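Local coordinates for protein cellulose 1,4-beta-cellobiosidase (Thermobifida fusca, PDB 4JJJ) that probably cleaves cellulose to release cellobiose, the chain here being the family 48 glycoside hydrolase catalytic domain of a longer cellulase, at residues Val183-Pro188 with Trp549-Asp554; Ala542-Pro547 with Ile614-Arg619; Met572-Arg577 with Ile587-Lys592. The protein carries 1 engineered substitution. All blocks are in the same frame, centred on the assembly; numbering follows the deposited sequence. Where two conformers were deposited one is given.

In the fold
Five of the six segments belong to the loop-rich part of the chain between helix 519-533 and helix 620-637; the sixth, 183-188, comes from a distant loop before strand 189-190. Contacts 1 and 2 interleave in sequence, since 542-547 is followed closely by 549-554, while both segments of contact 3 fall between the two partners of contact 2. Centres of contacts 1 and 3 are about 13 Å apart, and the pair touches where Thr186 and Pro188 meet Arg588. Centre to centre, contact 2 is about 20 Å from contact 1, touching it through Trp549 and Arg617, and about 26 Å from contact 3. Contact 1 thus joins calcium-binding loops to contact 2, whose Arg619 lines the sugar pocket.

Contact 1: residues Val183-Pro188 with Trp549-Asp554; sequences VWETIP and WDRLDD. With CA (calcium ion), chain F; CA (calcium ion), chain E.
Trp184 and Arg551 form the main apolar part of this contact, the indole lying beneath the aliphatic stem of the arginine. Arg551 CD stands 4.0 Å from the centroid of the five-membered ring of Trp184, 24° off the ring normal, a CH-pi contact. CB of Arg551 also sits above the indole, offset toward its rim. The arginine chain bends at its third torsion (chi3 66°), which brings NE to 3.7 Å from Trp184 CD1; the guanidinium and indole planes are then only 22° apart. At the benzo end, Trp184 CH2 meets Trp549 CE3 at 3.9 Å, with Trp549 CE3 near the plane of the Trp184 ring, and CZ3 packs against Leu552 CB.

The charged part involves calcium. Glu185 binds one ion with both carboxylate oxygens, OE1 at 2.4 Å and OE2 at 2.6 Å, and the carbonyl of Arg180, Asp408, Glu560 and two waters complete the site. OE1 also accepts from the backbone N of Ser182. Arg551 NH2 approaches Glu185 OE2 to 3.2 Å, with the two planes almost perpendicular, while Arg551 NH1 makes a salt bridge to Asp408. The arginine is thus a second-shell group beside this calcium, and its charge probably helps to balance the carboxylates.

A second calcium organises the 549-554 loop itself, bound by Asp550 O, by Asp553 OD1 at 2.0 Å, by Asp554 OD1 and by three waters.

Segment 183-188 leads into strand 189-190, an outer strand of a four-stranded antiparallel sheet, whereas Trp549 and Leu552 rest on helix 597-604, so the contact joins the two.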
loop_
_atom_site.group_PDB
_atom_site.type_symbol
_atom_site.label_atom_id
_atom_site.label_comp_id
_atom_site.label_asym_id
_atom_site.label_seq_id
_atom_site.Cartn_x
_atom_site.Cartn_y
_atom_site.Cartn_z
ATOM N N VAL A 183 9.748 -9.832 -2.189
ATOM C CA VAL A 183 10.389 -8.717 -2.958
ATOM C C VAL A 183 11.639 -9.190 -3.654
ATOM O O VAL A 183 12.075 -8.657 -4.682
ATOM C CB VAL A 183 10.656 -7.542 -1.980
ATOM C CG1 VAL A 183 11.641 -7.954 -0.895
ATOM C CG2 VAL A 183 11.028 -6.276 -2.749
ATOM N N TRP A 184 12.306 -10.221 -3.078
ATOM C CA TRP A 184 13.592 -10.777 -3.608
ATOM C C TRP A 184 13.383 -11.716 -4.782
ATOM O O TRP A 184 14.368 -12.063 -5.417
ATOM C CB TRP A 184 14.334 -11.506 -2.532
ATOM C CG TRP A 184 14.640 -10.680 -1.365
ATOM C CD1 TRP A 184 13.858 -10.535 -0.249
ATOM C CD2 TRP A 184 15.649 -9.702 -1.286
ATOM N NE1 TRP A 184 14.424 -9.575 0.596
ATOM C CE2 TRP A 184 15.524 -9.048 -0.032
ATOM C CE3 TRP A 184 16.713 -9.366 -2.107
ATOM C CZ2 TRP A 184 16.398 -8.005 0.360
ATOM C CZ3 TRP A 184 17.575 -8.354 -1.710
ATOM C CH2 TRP A 184 17.440 -7.721 -0.502
ATOM N N GLU A 185 12.126 -12.133 -5.035
ATOM C CA GLU A 185 11.822 -13.289 -5.916
ATOM C C GLU A 185 11.006 -12.959 -7.114
ATOM O O GLU A 185 10.576 -13.849 -7.807
ATOM C CB GLU A 185 11.177 -14.389 -5.067
ATOM C CG GLU A 185 12.107 -15.009 -3.988
ATOM C CD GLU A 185 11.404 -15.807 -2.956
ATOM O OE1 GLU A 185 10.384 -15.354 -2.457
ATOM O OE2 GLU A 185 11.847 -16.883 -2.571
ATOM N N THR A 186 10.799 -11.660 -7.418
ATOM C CA THR A 186 9.983 -11.209 -8.538
ATOM C C THR A 186 10.868 -11.026 -9.787
ATOM O O THR A 186 12.100 -10.920 -9.703
ATOM C CB THR A 186 9.395 -9.802 -8.250
ATOM O OG1 THR A 186 10.543 -8.905 -8.011
ATOM C CG2 THR A 186 8.478 -9.879 -7.018
ATOM N N ILE A 187 10.216 -10.948 -10.927
ATOM C CA ILE A 187 10.839 -10.561 -12.196
ATOM C C ILE A 187 10.114 -9.239 -12.605
ATOM O O ILE A 187 8.968 -9.233 -13.070
ATOM C CB ILE A 187 10.727 -11.665 -13.287
ATOM C CG1 ILE A 187 11.395 -12.941 -12.773
ATOM C CG2 ILE A 187 11.264 -11.104 -14.584
ATOM C CD1 ILE A 187 11.028 -14.141 -13.591
ATOM N N PRO A 188 10.812 -8.073 -12.380
ATOM C CA PRO A 188 10.234 -6.821 -12.790
ATOM C C PRO A 188 9.923 -6.790 -14.287
ATOM O O PRO A 188 10.732 -7.239 -15.088
ATOM C CB PRO A 188 11.246 -5.737 -12.351
ATOM C CG PRO A 188 12.036 -6.455 -11.265
ATOM C CD PRO A 188 12.165 -7.905 -11.815
ATOM N N TRP A 549 20.913 -8.658 3.333
ATOM C CA TRP A 549 21.134 -8.733 1.902
ATOM C C TRP A 549 21.387 -10.157 1.356
ATOM O O TRP A 549 21.676 -10.276 0.180
ATOM C CB TRP A 549 22.397 -7.905 1.581
ATOM C CG TRP A 549 22.225 -6.472 1.940
ATOM C CD1 TRP A 549 22.758 -5.853 3.044
ATOM C CD2 TRP A 549 21.419 -5.467 1.257
ATOM N NE1 TRP A 549 22.348 -4.518 3.057
ATOM C CE2 TRP A 549 21.543 -4.260 1.994
ATOM C CE3 TRP A 549 20.617 -5.462 0.094
ATOM C CZ2 TRP A 549 20.879 -3.115 1.651
ATOM C CZ3 TRP A 549 19.972 -4.297 -0.267
ATOM C CH2 TRP A 549 20.134 -3.126 0.509
ATOM N N ASP A 550 21.307 -11.137 2.202
ATOM C CA ASP A 550 21.751 -12.448 1.829
ATOM C C ASP A 550 20.905 -13.079 0.752
ATOM O O ASP A 550 21.338 -14.036 0.072
ATOM C CB ASP A 550 21.776 -13.350 3.053
ATOM C CG ASP A 550 20.456 -13.458 3.657
ATOM O OD1 ASP A 550 20.024 -12.458 4.283
ATOM O OD2 ASP A 550 19.783 -14.486 3.524
ATOM N N ARG A 551 19.701 -12.611 0.478
ATOM C CA ARG A 551 18.953 -13.230 -0.631
ATOM C C ARG A 551 19.262 -12.679 -2.022
ATOM O O ARG A 551 18.751 -13.178 -3.019
ATOM C CB ARG A 551 17.448 -13.035 -0.355
ATOM C CG ARG A 551 17.040 -13.618 0.964
ATOM C CD ARG A 551 15.602 -13.373 1.435
ATOM N NE ARG A 551 14.688 -14.062 0.526
ATOM C CZ ARG A 551 13.384 -14.309 0.782
ATOM N NH1 ARG A 551 12.788 -13.767 1.857
ATOM N NH2 ARG A 551 12.672 -14.979 -0.082
ATOM N N LEU A 552 20.115 -11.683 -2.103
ATOM C CA LEU A 552 20.294 -11.058 -3.375
ATOM C C LEU A 552 21.000 -11.952 -4.411
ATOM O O LEU A 552 20.778 -11.813 -5.590
ATOM C CB LEU A 552 20.926 -9.704 -3.155
ATOM C CG LEU A 552 22.347 -9.453 -2.929
ATOM C CD1 LEU A 552 23.107 -9.659 -4.222
ATOM C CD2 LEU A 552 22.483 -8.005 -2.431
ATOM N N ASP A 553 21.751 -12.944 -3.934
ATOM C CA ASP A 553 22.502 -13.846 -4.748
ATOM C C ASP A 553 21.994 -15.257 -4.744
ATOM O O ASP A 553 22.771 -16.173 -5.176
ATOM C CB ASP A 553 24.005 -13.815 -4.323
ATOM C CG ASP A 553 24.223 -14.090 -2.845
ATOM O OD1 ASP A 553 23.244 -14.564 -2.187
ATOM O OD2 ASP A 553 25.354 -13.767 -2.266
ATOM N N ASP A 554 20.726 -15.462 -4.382
ATOM C CA ASP A 554 20.168 -16.809 -4.214
ATOM C C ASP A 554 19.390 -17.227 -5.452
ATOM O O ASP A 554 18.346 -16.689 -5.814
ATOM C CB ASP A 554 19.268 -16.811 -3.020
ATOM C CG ASP A 554 19.990 -16.744 -1.699
ATOM O OD1 ASP A 554 21.244 -16.802 -1.641
ATOM O OD2 ASP A 554 19.272 -16.594 -0.676
HETATM CA CA CA F . 22.773 -15.579 -0.471
HETATM CA CA CA E . 9.717 -17.175 -1.082
HETATM O O HOH W 1 24.531 -14.441 0.287
HETATM O O HOH W 2 8.472 -18.511 0.646
HETATM O O HOH W 3 9.444 -19.000 -2.526
HETATM O O HOH W 4 22.356 -16.606 1.314
HETATM O O HOH W 5 24.367 -17.126 -1.192
#

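Contact 2: residues Ala542-Pro547 with Ile614-Arg619; sequences ATPEQP and IVERHR. With ZN (zinc ion), chain Y; GLC (alpha-D-glucopyranose), chain C; BGC (beta-D-glucopyranose), chain B.
The guanidinium of Arg619 and the carboxylate of Glu545 meet tip to tip and nearly coplanar, 14° apart. NH1 gives a hydrogen bond to OE1 (3.0 Å) and NH2 one to OE2 (2.8 Å), each on a syn lone pair, the pattern of an end-on bidentate salt bridge. Over one face of the same guanidinium lies C6 of the bound glucose, modelled as both anomers, with GLC C6 3.2 Å from Arg619 NE. Arg617 reaches Glu545 OE2 from above the carboxylate plane, NH1 to OE2 being 2.9 Å, and Pro547 CG lies over one face of its guanidinium, 3.6 Å from NH1. An alanine in place of Glu545 would probably leave Arg617 NH1 and both terminal nitrogens of Arg619 without this partner, the sugar-facing guanidinium freer to turn though NH2 keeps its salt bridge to Glu40.

The backbones are joined by one antiparallel hydrogen-bonded pair, Glu545 N to Val615 O (2.9 Å) and Val615 N to Glu545 O. Beside it Pro544 CB packs on Ile614 CG2, and Glu616 OE2 binds zinc at 1.9 Å together with three waters.

Arg619 is the N-cap of helix 620-637, so the salt-bridge network links the start of that helix to the loop following helix 519-533.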
loop_
_atom_site.group_PDB
_atom_site.type_symbol
_atom_site.label_atom_id
_atom_site.label_comp_id
_atom_site.label_asym_id
_atom_site.label_seq_id
_atom_site.Cartn_x
_atom_site.Cartn_y
_atom_site.Cartn_z
ATOM N N ALA A 542 16.882 11.009 10.539
ATOM C CA ALA A 542 17.237 9.630 10.227
ATOM C C ALA A 542 17.961 9.035 11.329
ATOM O O ALA A 542 18.603 9.721 12.131
ATOM C CB ALA A 542 18.057 9.578 8.974
ATOM N N THR A 543 17.846 7.713 11.415
ATOM C CA THR A 543 18.467 6.897 12.461
ATOM C C THR A 543 19.106 5.645 11.828
ATOM O O THR A 543 18.807 5.274 10.728
ATOM C CB THR A 543 17.385 6.370 13.462
ATOM O OG1 THR A 543 16.349 5.704 12.708
ATOM C CG2 THR A 543 16.800 7.551 14.248
ATOM N N PRO A 544 20.124 5.084 12.493
ATOM C CA PRO A 544 20.719 3.876 11.923
ATOM C C PRO A 544 19.854 2.658 11.760
ATOM O O PRO A 544 19.066 2.313 12.614
ATOM C CB PRO A 544 21.849 3.514 12.978
ATOM C CG PRO A 544 21.941 4.735 13.870
ATOM C CD PRO A 544 20.635 5.419 13.828
ATOM N N GLU A 545 19.990 2.005 10.596
ATOM C CA GLU A 545 19.362 0.689 10.381
ATOM C C GLU A 545 20.392 -0.216 9.679
ATOM O O GLU A 545 21.325 0.277 9.027
ATOM C CB GLU A 545 18.021 0.796 9.698
ATOM C CG GLU A 545 18.042 1.045 8.305
ATOM C CD GLU A 545 16.675 1.123 7.611
ATOM O OE1 GLU A 545 16.185 2.229 7.810
ATOM O OE2 GLU A 545 16.174 0.231 6.854
ATOM N N GLN A 546 20.176 -1.506 9.816
ATOM C CA GLN A 546 21.126 -2.495 9.282
ATOM C C GLN A 546 20.369 -3.615 8.558
ATOM O O GLN A 546 20.082 -4.671 9.148
ATOM C CB GLN A 546 22.031 -2.982 10.399
ATOM C CG GLN A 546 23.131 -3.889 9.907
ATOM C CD GLN A 546 24.016 -4.362 11.064
ATOM O OE1 GLN A 546 23.478 -4.841 12.076
ATOM N NE2 GLN A 546 25.352 -4.249 10.931
ATOM N N PRO A 547 20.053 -3.363 7.278
ATOM C CA PRO A 547 19.244 -4.301 6.502
ATOM C C PRO A 547 20.025 -5.589 6.183
ATOM O O PRO A 547 21.247 -5.683 6.337
ATOM C CB PRO A 547 18.895 -3.550 5.195
ATOM C CG PRO A 547 19.632 -2.332 5.271
ATOM C CD PRO A 547 20.245 -2.078 6.586
ATOM N N ILE A 614 25.567 -0.250 7.982
ATOM C CA ILE A 614 24.589 0.527 8.782
ATOM C C ILE A 614 24.371 1.795 8.011
ATOM O O ILE A 614 25.305 2.533 7.627
ATOM C CB ILE A 614 25.132 0.819 10.199
ATOM C CG1 ILE A 614 25.372 -0.486 10.874
ATOM C CG2 ILE A 614 24.094 1.682 11.002
ATOM C CD1 ILE A 614 26.098 -0.401 12.209
ATOM N N VAL A 615 23.087 2.060 7.706
ATOM C CA VAL A 615 22.722 3.146 6.807
ATOM C C VAL A 615 21.724 4.058 7.529
ATOM O O VAL A 615 21.052 3.629 8.456
ATOM C CB VAL A 615 22.101 2.579 5.513
ATOM C CG1 VAL A 615 23.051 1.660 4.748
ATOM C CG2 VAL A 615 20.815 1.837 5.761
ATOM N N GLU A 616 21.625 5.303 7.074
ATOM C CA GLU A 616 20.681 6.253 7.625
ATOM C C GLU A 616 19.808 6.681 6.435
ATOM O O GLU A 616 20.238 7.533 5.614
ATOM C CB GLU A 616 21.332 7.425 8.337
ATOM C CG GLU A 616 22.075 6.975 9.592
ATOM C CD GLU A 616 22.268 7.956 10.663
ATOM O OE1 GLU A 616 21.688 9.041 10.584
ATOM O OE2 GLU A 616 22.923 7.519 11.658
ATOM N N ARG A 617 18.619 6.052 6.268
ATOM C CA ARG A 617 17.842 6.205 5.064
ATOM C C ARG A 617 16.775 7.338 5.206
ATOM O O ARG A 617 16.255 7.582 6.315
ATOM C CB ARG A 617 17.103 4.882 4.731
ATOM C CG ARG A 617 18.061 3.845 4.166
ATOM C CD ARG A 617 17.518 2.492 4.290
ATOM N NE ARG A 617 18.186 1.556 3.366
ATOM C CZ ARG A 617 17.799 0.283 3.226
ATOM N NH1 ARG A 617 16.918 -0.269 4.060
ATOM N NH2 ARG A 617 18.353 -0.472 2.269
ATOM N N HIS A 618 16.462 7.920 4.079
ATOM C CA HIS A 618 15.470 9.027 3.949
ATOM C C HIS A 618 14.413 8.521 2.968
ATOM O O HIS A 618 14.374 8.849 1.780
ATOM C CB HIS A 618 16.195 10.262 3.481
ATOM C CG HIS A 618 17.260 10.668 4.441
ATOM N ND1 HIS A 618 18.519 10.166 4.313
ATOM C CD2 HIS A 618 17.301 11.464 5.553
ATOM C CE1 HIS A 618 19.291 10.603 5.291
ATOM N NE2 HIS A 618 18.588 11.431 6.030
ATOM N N ARG A 619 13.442 7.727 3.465
ATOM C CA ARG A 619 12.254 7.263 2.755
ATOM C C ARG A 619 11.290 8.427 2.668
ATOM O O ARG A 619 11.008 9.055 3.653
ATOM C CB ARG A 619 11.585 6.109 3.459
ATOM C CG ARG A 619 12.468 4.830 3.483
ATOM C CD ARG A 619 11.735 3.795 4.389
ATOM N NE ARG A 619 12.482 2.535 4.434
ATOM C CZ ARG A 619 13.470 2.267 5.262
ATOM N NH1 ARG A 619 13.893 3.153 6.127
ATOM N NH2 ARG A 619 14.020 1.068 5.198
HETATM ZN ZN ZN Y . 22.628 8.720 13.130
HETATM C C1 GLC C . 11.476 -2.069 7.702
HETATM C C2 GLC C . 10.361 -2.967 7.347
HETATM C C3 GLC C . 9.819 -2.629 5.933
HETATM C C4 GLC C . 9.415 -1.153 5.849
HETATM C C5 GLC C . 10.620 -0.341 6.333
HETATM C C6 GLC C . 10.407 1.141 6.433
HETATM O O1 GLC C . 12.409 -2.370 6.741
HETATM O O2 GLC C . 10.891 -4.359 7.226
HETATM O O3 GLC C . 8.767 -3.502 5.558
HETATM O O4 GLC C . 9.173 -0.795 4.472
HETATM O O5 GLC C . 10.989 -0.745 7.654
HETATM O O6 GLC C . 9.436 1.382 7.390
HETATM C C2 BGC B . 9.874 -3.080 7.487
HETATM C C3 BGC B . 9.403 -2.730 6.080
HETATM C C4 BGC B . 9.323 -1.200 5.897
HETATM C C5 BGC B . 10.543 -0.411 6.408
HETATM C C6 BGC B . 10.290 1.094 6.521
HETATM C C1 BGC B . 11.102 -2.286 7.863
HETATM O O1 BGC B . 11.420 -2.640 9.249
HETATM O O2 BGC B . 10.129 -4.523 7.438
HETATM O O3 BGC B . 8.129 -3.323 5.806
HETATM O O4 BGC B . 9.141 -0.836 4.527
HETATM O O5 BGC B . 10.901 -0.859 7.716
HETATM O O6 BGC B . 9.318 1.417 7.484
HETATM O O HOH W 6 20.706 8.992 13.728
HETATM O O HOH W 7 16.226 6.663 9.093
HETATM O O HOH W 8 17.608 4.373 8.419
HETATM O O HOH W 9 23.644 10.481 13.261
HETATM O O HOH W 10 23.556 7.750 14.534
#

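Contact 3: residues Met572-Arg577 with Ile587-Lys592; sequences MPNGDR and IRSFYK
A type I turn from Met572 to Gly575, extended by an Asx turn at Asn574, presents Asp576 to Ser589, near the start of a short 3-10 segment ahead of helix 597-604. Asp576 carries the contact with both oxygens. Ser589 OG gives a short bond of 2.5 Å to Asp576 OD1 on its syn lone pair, and Ser589 N gives a nearly straight one (2.9 Å, 169°) to Asp576 OD2, met on the syn side but 24° out of the carboxylate plane. Two donors from a single residue fix the rotation of the carboxylate.

The turn holds its own acid in place. Asn574 has CG between the backbone N and the carbonyl carbon (chi1 75°). Its OD1 accepts from Asp576 N at 2.9 Å, the bond that defines the Asx turn, and ND2 makes a weak bond of 3.0 Å to Asp576 OD2. That nitrogen also meets the edge of the Phe590 ring, 4.1 Å from CD2. Gly575 has the positive phi at which a side chain would collide with the preceding carbonyl, so the turn calls for glycine there.

On the buried side, Met572 CG lies 3.6 Å from Ile587 O, and its chain curls so that CE also comes near that oxygen. A water bridges Ile587 O (2.7 Å) and Asp576 OD2. Ile587 CG2 packs against Arg577 O at 3.7 Å.

The guanidinium of Arg588 hydrogen-bonds the Phe584 carbonyl and makes a salt bridge to Asp43, and Phe590 meets Tyr156 edge-to-face. The contact thereby fastens the turn between strands 570-571 and 577-578 to the chain leading into helix 597-604.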
loop_
_atom_site.group_PDB
_atom_site.type_symbol
_atom_site.label_atom_id
_atom_site.label_comp_id
_atom_site.label_asym_id
_atom_site.label_seq_id
_atom_site.Cartn_x
_atom_site.Cartn_y
_atom_site.Cartn_z
ATOM N N MET A 572 16.297 -8.797 -19.862
ATOM C CA MET A 572 15.828 -7.529 -19.386
ATOM C C MET A 572 16.269 -6.483 -20.403
ATOM O O MET A 572 17.126 -6.788 -21.300
ATOM C CB MET A 572 16.440 -7.228 -18.002
ATOM C CG MET A 572 16.099 -8.288 -16.957
ATOM S SD MET A 572 14.346 -8.275 -16.422
ATOM C CE MET A 572 14.229 -6.782 -15.466
ATOM N N PRO A 573 15.811 -5.240 -20.266
ATOM C CA PRO A 573 16.259 -4.204 -21.199
ATOM C C PRO A 573 17.745 -3.963 -21.290
ATOM O O PRO A 573 18.222 -3.607 -22.375
ATOM C CB PRO A 573 15.501 -2.960 -20.721
ATOM C CG PRO A 573 14.231 -3.534 -20.163
ATOM C CD PRO A 573 14.597 -4.813 -19.516
ATOM N N ASN A 574 18.468 -4.125 -20.202
ATOM C CA ASN A 574 19.918 -4.004 -20.188
ATOM C C ASN A 574 20.633 -5.236 -20.678
ATOM O O ASN A 574 21.900 -5.296 -20.590
ATOM C CB ASN A 574 20.357 -3.587 -18.827
ATOM C CG ASN A 574 20.286 -4.701 -17.811
ATOM O OD1 ASN A 574 19.679 -5.780 -18.002
ATOM N ND2 ASN A 574 20.944 -4.451 -16.672
ATOM N N GLY A 575 19.913 -6.234 -21.151
ATOM C CA GLY A 575 20.533 -7.484 -21.618
ATOM C C GLY A 575 20.725 -8.567 -20.547
ATOM O O GLY A 575 21.163 -9.678 -20.850
ATOM N N ASP A 576 20.341 -8.310 -19.265
ATOM C CA ASP A 576 20.494 -9.302 -18.260
ATOM C C ASP A 576 19.640 -10.552 -18.636
ATOM O O ASP A 576 18.443 -10.472 -19.032
ATOM C CB ASP A 576 20.001 -8.815 -16.854
ATOM C CG ASP A 576 20.892 -7.767 -16.233
ATOM O OD1 ASP A 576 22.146 -7.654 -16.604
ATOM O OD2 ASP A 576 20.411 -7.085 -15.283
ATOM N N ARG A 577 20.276 -11.719 -18.534
ATOM C CA ARG A 577 19.620 -12.978 -18.868
ATOM C C ARG A 577 18.637 -13.467 -17.841
ATOM O O ARG A 577 18.974 -13.699 -16.697
ATOM C CB ARG A 577 20.703 -14.058 -19.122
ATOM C CG ARG A 577 21.549 -13.688 -20.337
ATOM C CD ARG A 577 22.884 -14.410 -20.483
ATOM N NE ARG A 577 22.812 -15.874 -20.605
ATOM C CZ ARG A 577 22.325 -16.553 -21.649
ATOM N NH1 ARG A 577 21.785 -15.930 -22.703
ATOM N NH2 ARG A 577 22.338 -17.888 -21.609
ATOM N N ILE A 587 19.388 -10.280 -12.604
ATOM C CA ILE A 587 18.441 -9.617 -13.476
ATOM C C ILE A 587 18.242 -8.150 -13.108
ATOM O O ILE A 587 17.342 -7.473 -13.647
ATOM C CB ILE A 587 17.085 -10.323 -13.539
ATOM C CG1 ILE A 587 16.329 -10.461 -12.197
ATOM C CG2 ILE A 587 17.277 -11.696 -14.058
ATOM C CD1 ILE A 587 14.873 -10.776 -12.362
ATOM N N ARG A 588 19.127 -7.701 -12.228
ATOM C CA ARG A 588 19.216 -6.264 -11.820
ATOM C C ARG A 588 20.715 -5.838 -11.708
ATOM O O ARG A 588 21.170 -5.295 -10.719
ATOM C CB ARG A 588 18.504 -6.038 -10.471
ATOM C CG ARG A 588 17.025 -6.385 -10.510
ATOM C CD ARG A 588 16.471 -6.293 -9.102
ATOM N NE ARG A 588 15.053 -6.620 -8.935
ATOM C CZ ARG A 588 14.595 -7.881 -8.889
ATOM N NH1 ARG A 588 15.347 -8.912 -9.087
ATOM N NH2 ARG A 588 13.297 -8.125 -8.628
ATOM N N SER A 589 21.466 -6.109 -12.788
ATOM C CA SER A 589 22.908 -6.049 -12.717
ATOM C C SER A 589 23.430 -4.642 -12.550
ATOM O O SER A 589 24.545 -4.471 -12.091
ATOM C CB SER A 589 23.596 -6.747 -13.909
ATOM O OG SER A 589 23.378 -6.054 -15.076
ATOM N N PHE A 590 22.589 -3.696 -12.848
ATOM C CA PHE A 590 22.881 -2.287 -12.569
ATOM C C PHE A 590 23.220 -2.012 -11.081
ATOM O O PHE A 590 23.797 -0.996 -10.747
ATOM C CB PHE A 590 21.761 -1.366 -13.044
ATOM C CG PHE A 590 20.380 -1.758 -12.555
ATOM C CD1 PHE A 590 19.945 -1.467 -11.301
ATOM C CD2 PHE A 590 19.540 -2.458 -13.395
ATOM C CE1 PHE A 590 18.692 -1.865 -10.827
ATOM C CE2 PHE A 590 18.285 -2.798 -12.954
ATOM C CZ PHE A 590 17.887 -2.570 -11.706
ATOM N N TYR A 591 22.711 -2.839 -10.177
ATOM C CA TYR A 591 22.992 -2.717 -8.774
ATOM C C TYR A 591 24.442 -2.749 -8.460
ATOM O O TYR A 591 24.850 -2.187 -7.496
ATOM C CB TYR A 591 22.190 -3.618 -7.882
ATOM C CG TYR A 591 20.952 -3.062 -7.259
ATOM C CD1 TYR A 591 21.030 -1.901 -6.541
ATOM C CD2 TYR A 591 19.785 -3.771 -7.249
ATOM C CE1 TYR A 591 19.915 -1.320 -5.909
ATOM C CE2 TYR A 591 18.641 -3.223 -6.623
ATOM C CZ TYR A 591 18.763 -2.051 -5.881
ATOM O OH TYR A 591 17.660 -1.507 -5.151
ATOM N N LYS A 592 25.254 -3.387 -9.269
ATOM C CA LYS A 592 26.686 -3.440 -8.985
ATOM C C LYS A 592 27.333 -2.085 -9.163
ATOM O O LYS A 592 28.453 -1.907 -8.651
ATOM C CB LYS A 592 27.285 -4.389 -9.977
ATOM C CG LYS A 592 26.889 -5.839 -9.745
ATOM C CD LYS A 592 27.506 -6.634 -10.950
ATOM C CE LYS A 592 27.200 -8.111 -10.874
ATOM N NZ LYS A 592 27.596 -8.821 -12.178
HETATM O O HOH W 11 17.887 -5.509 -15.450
#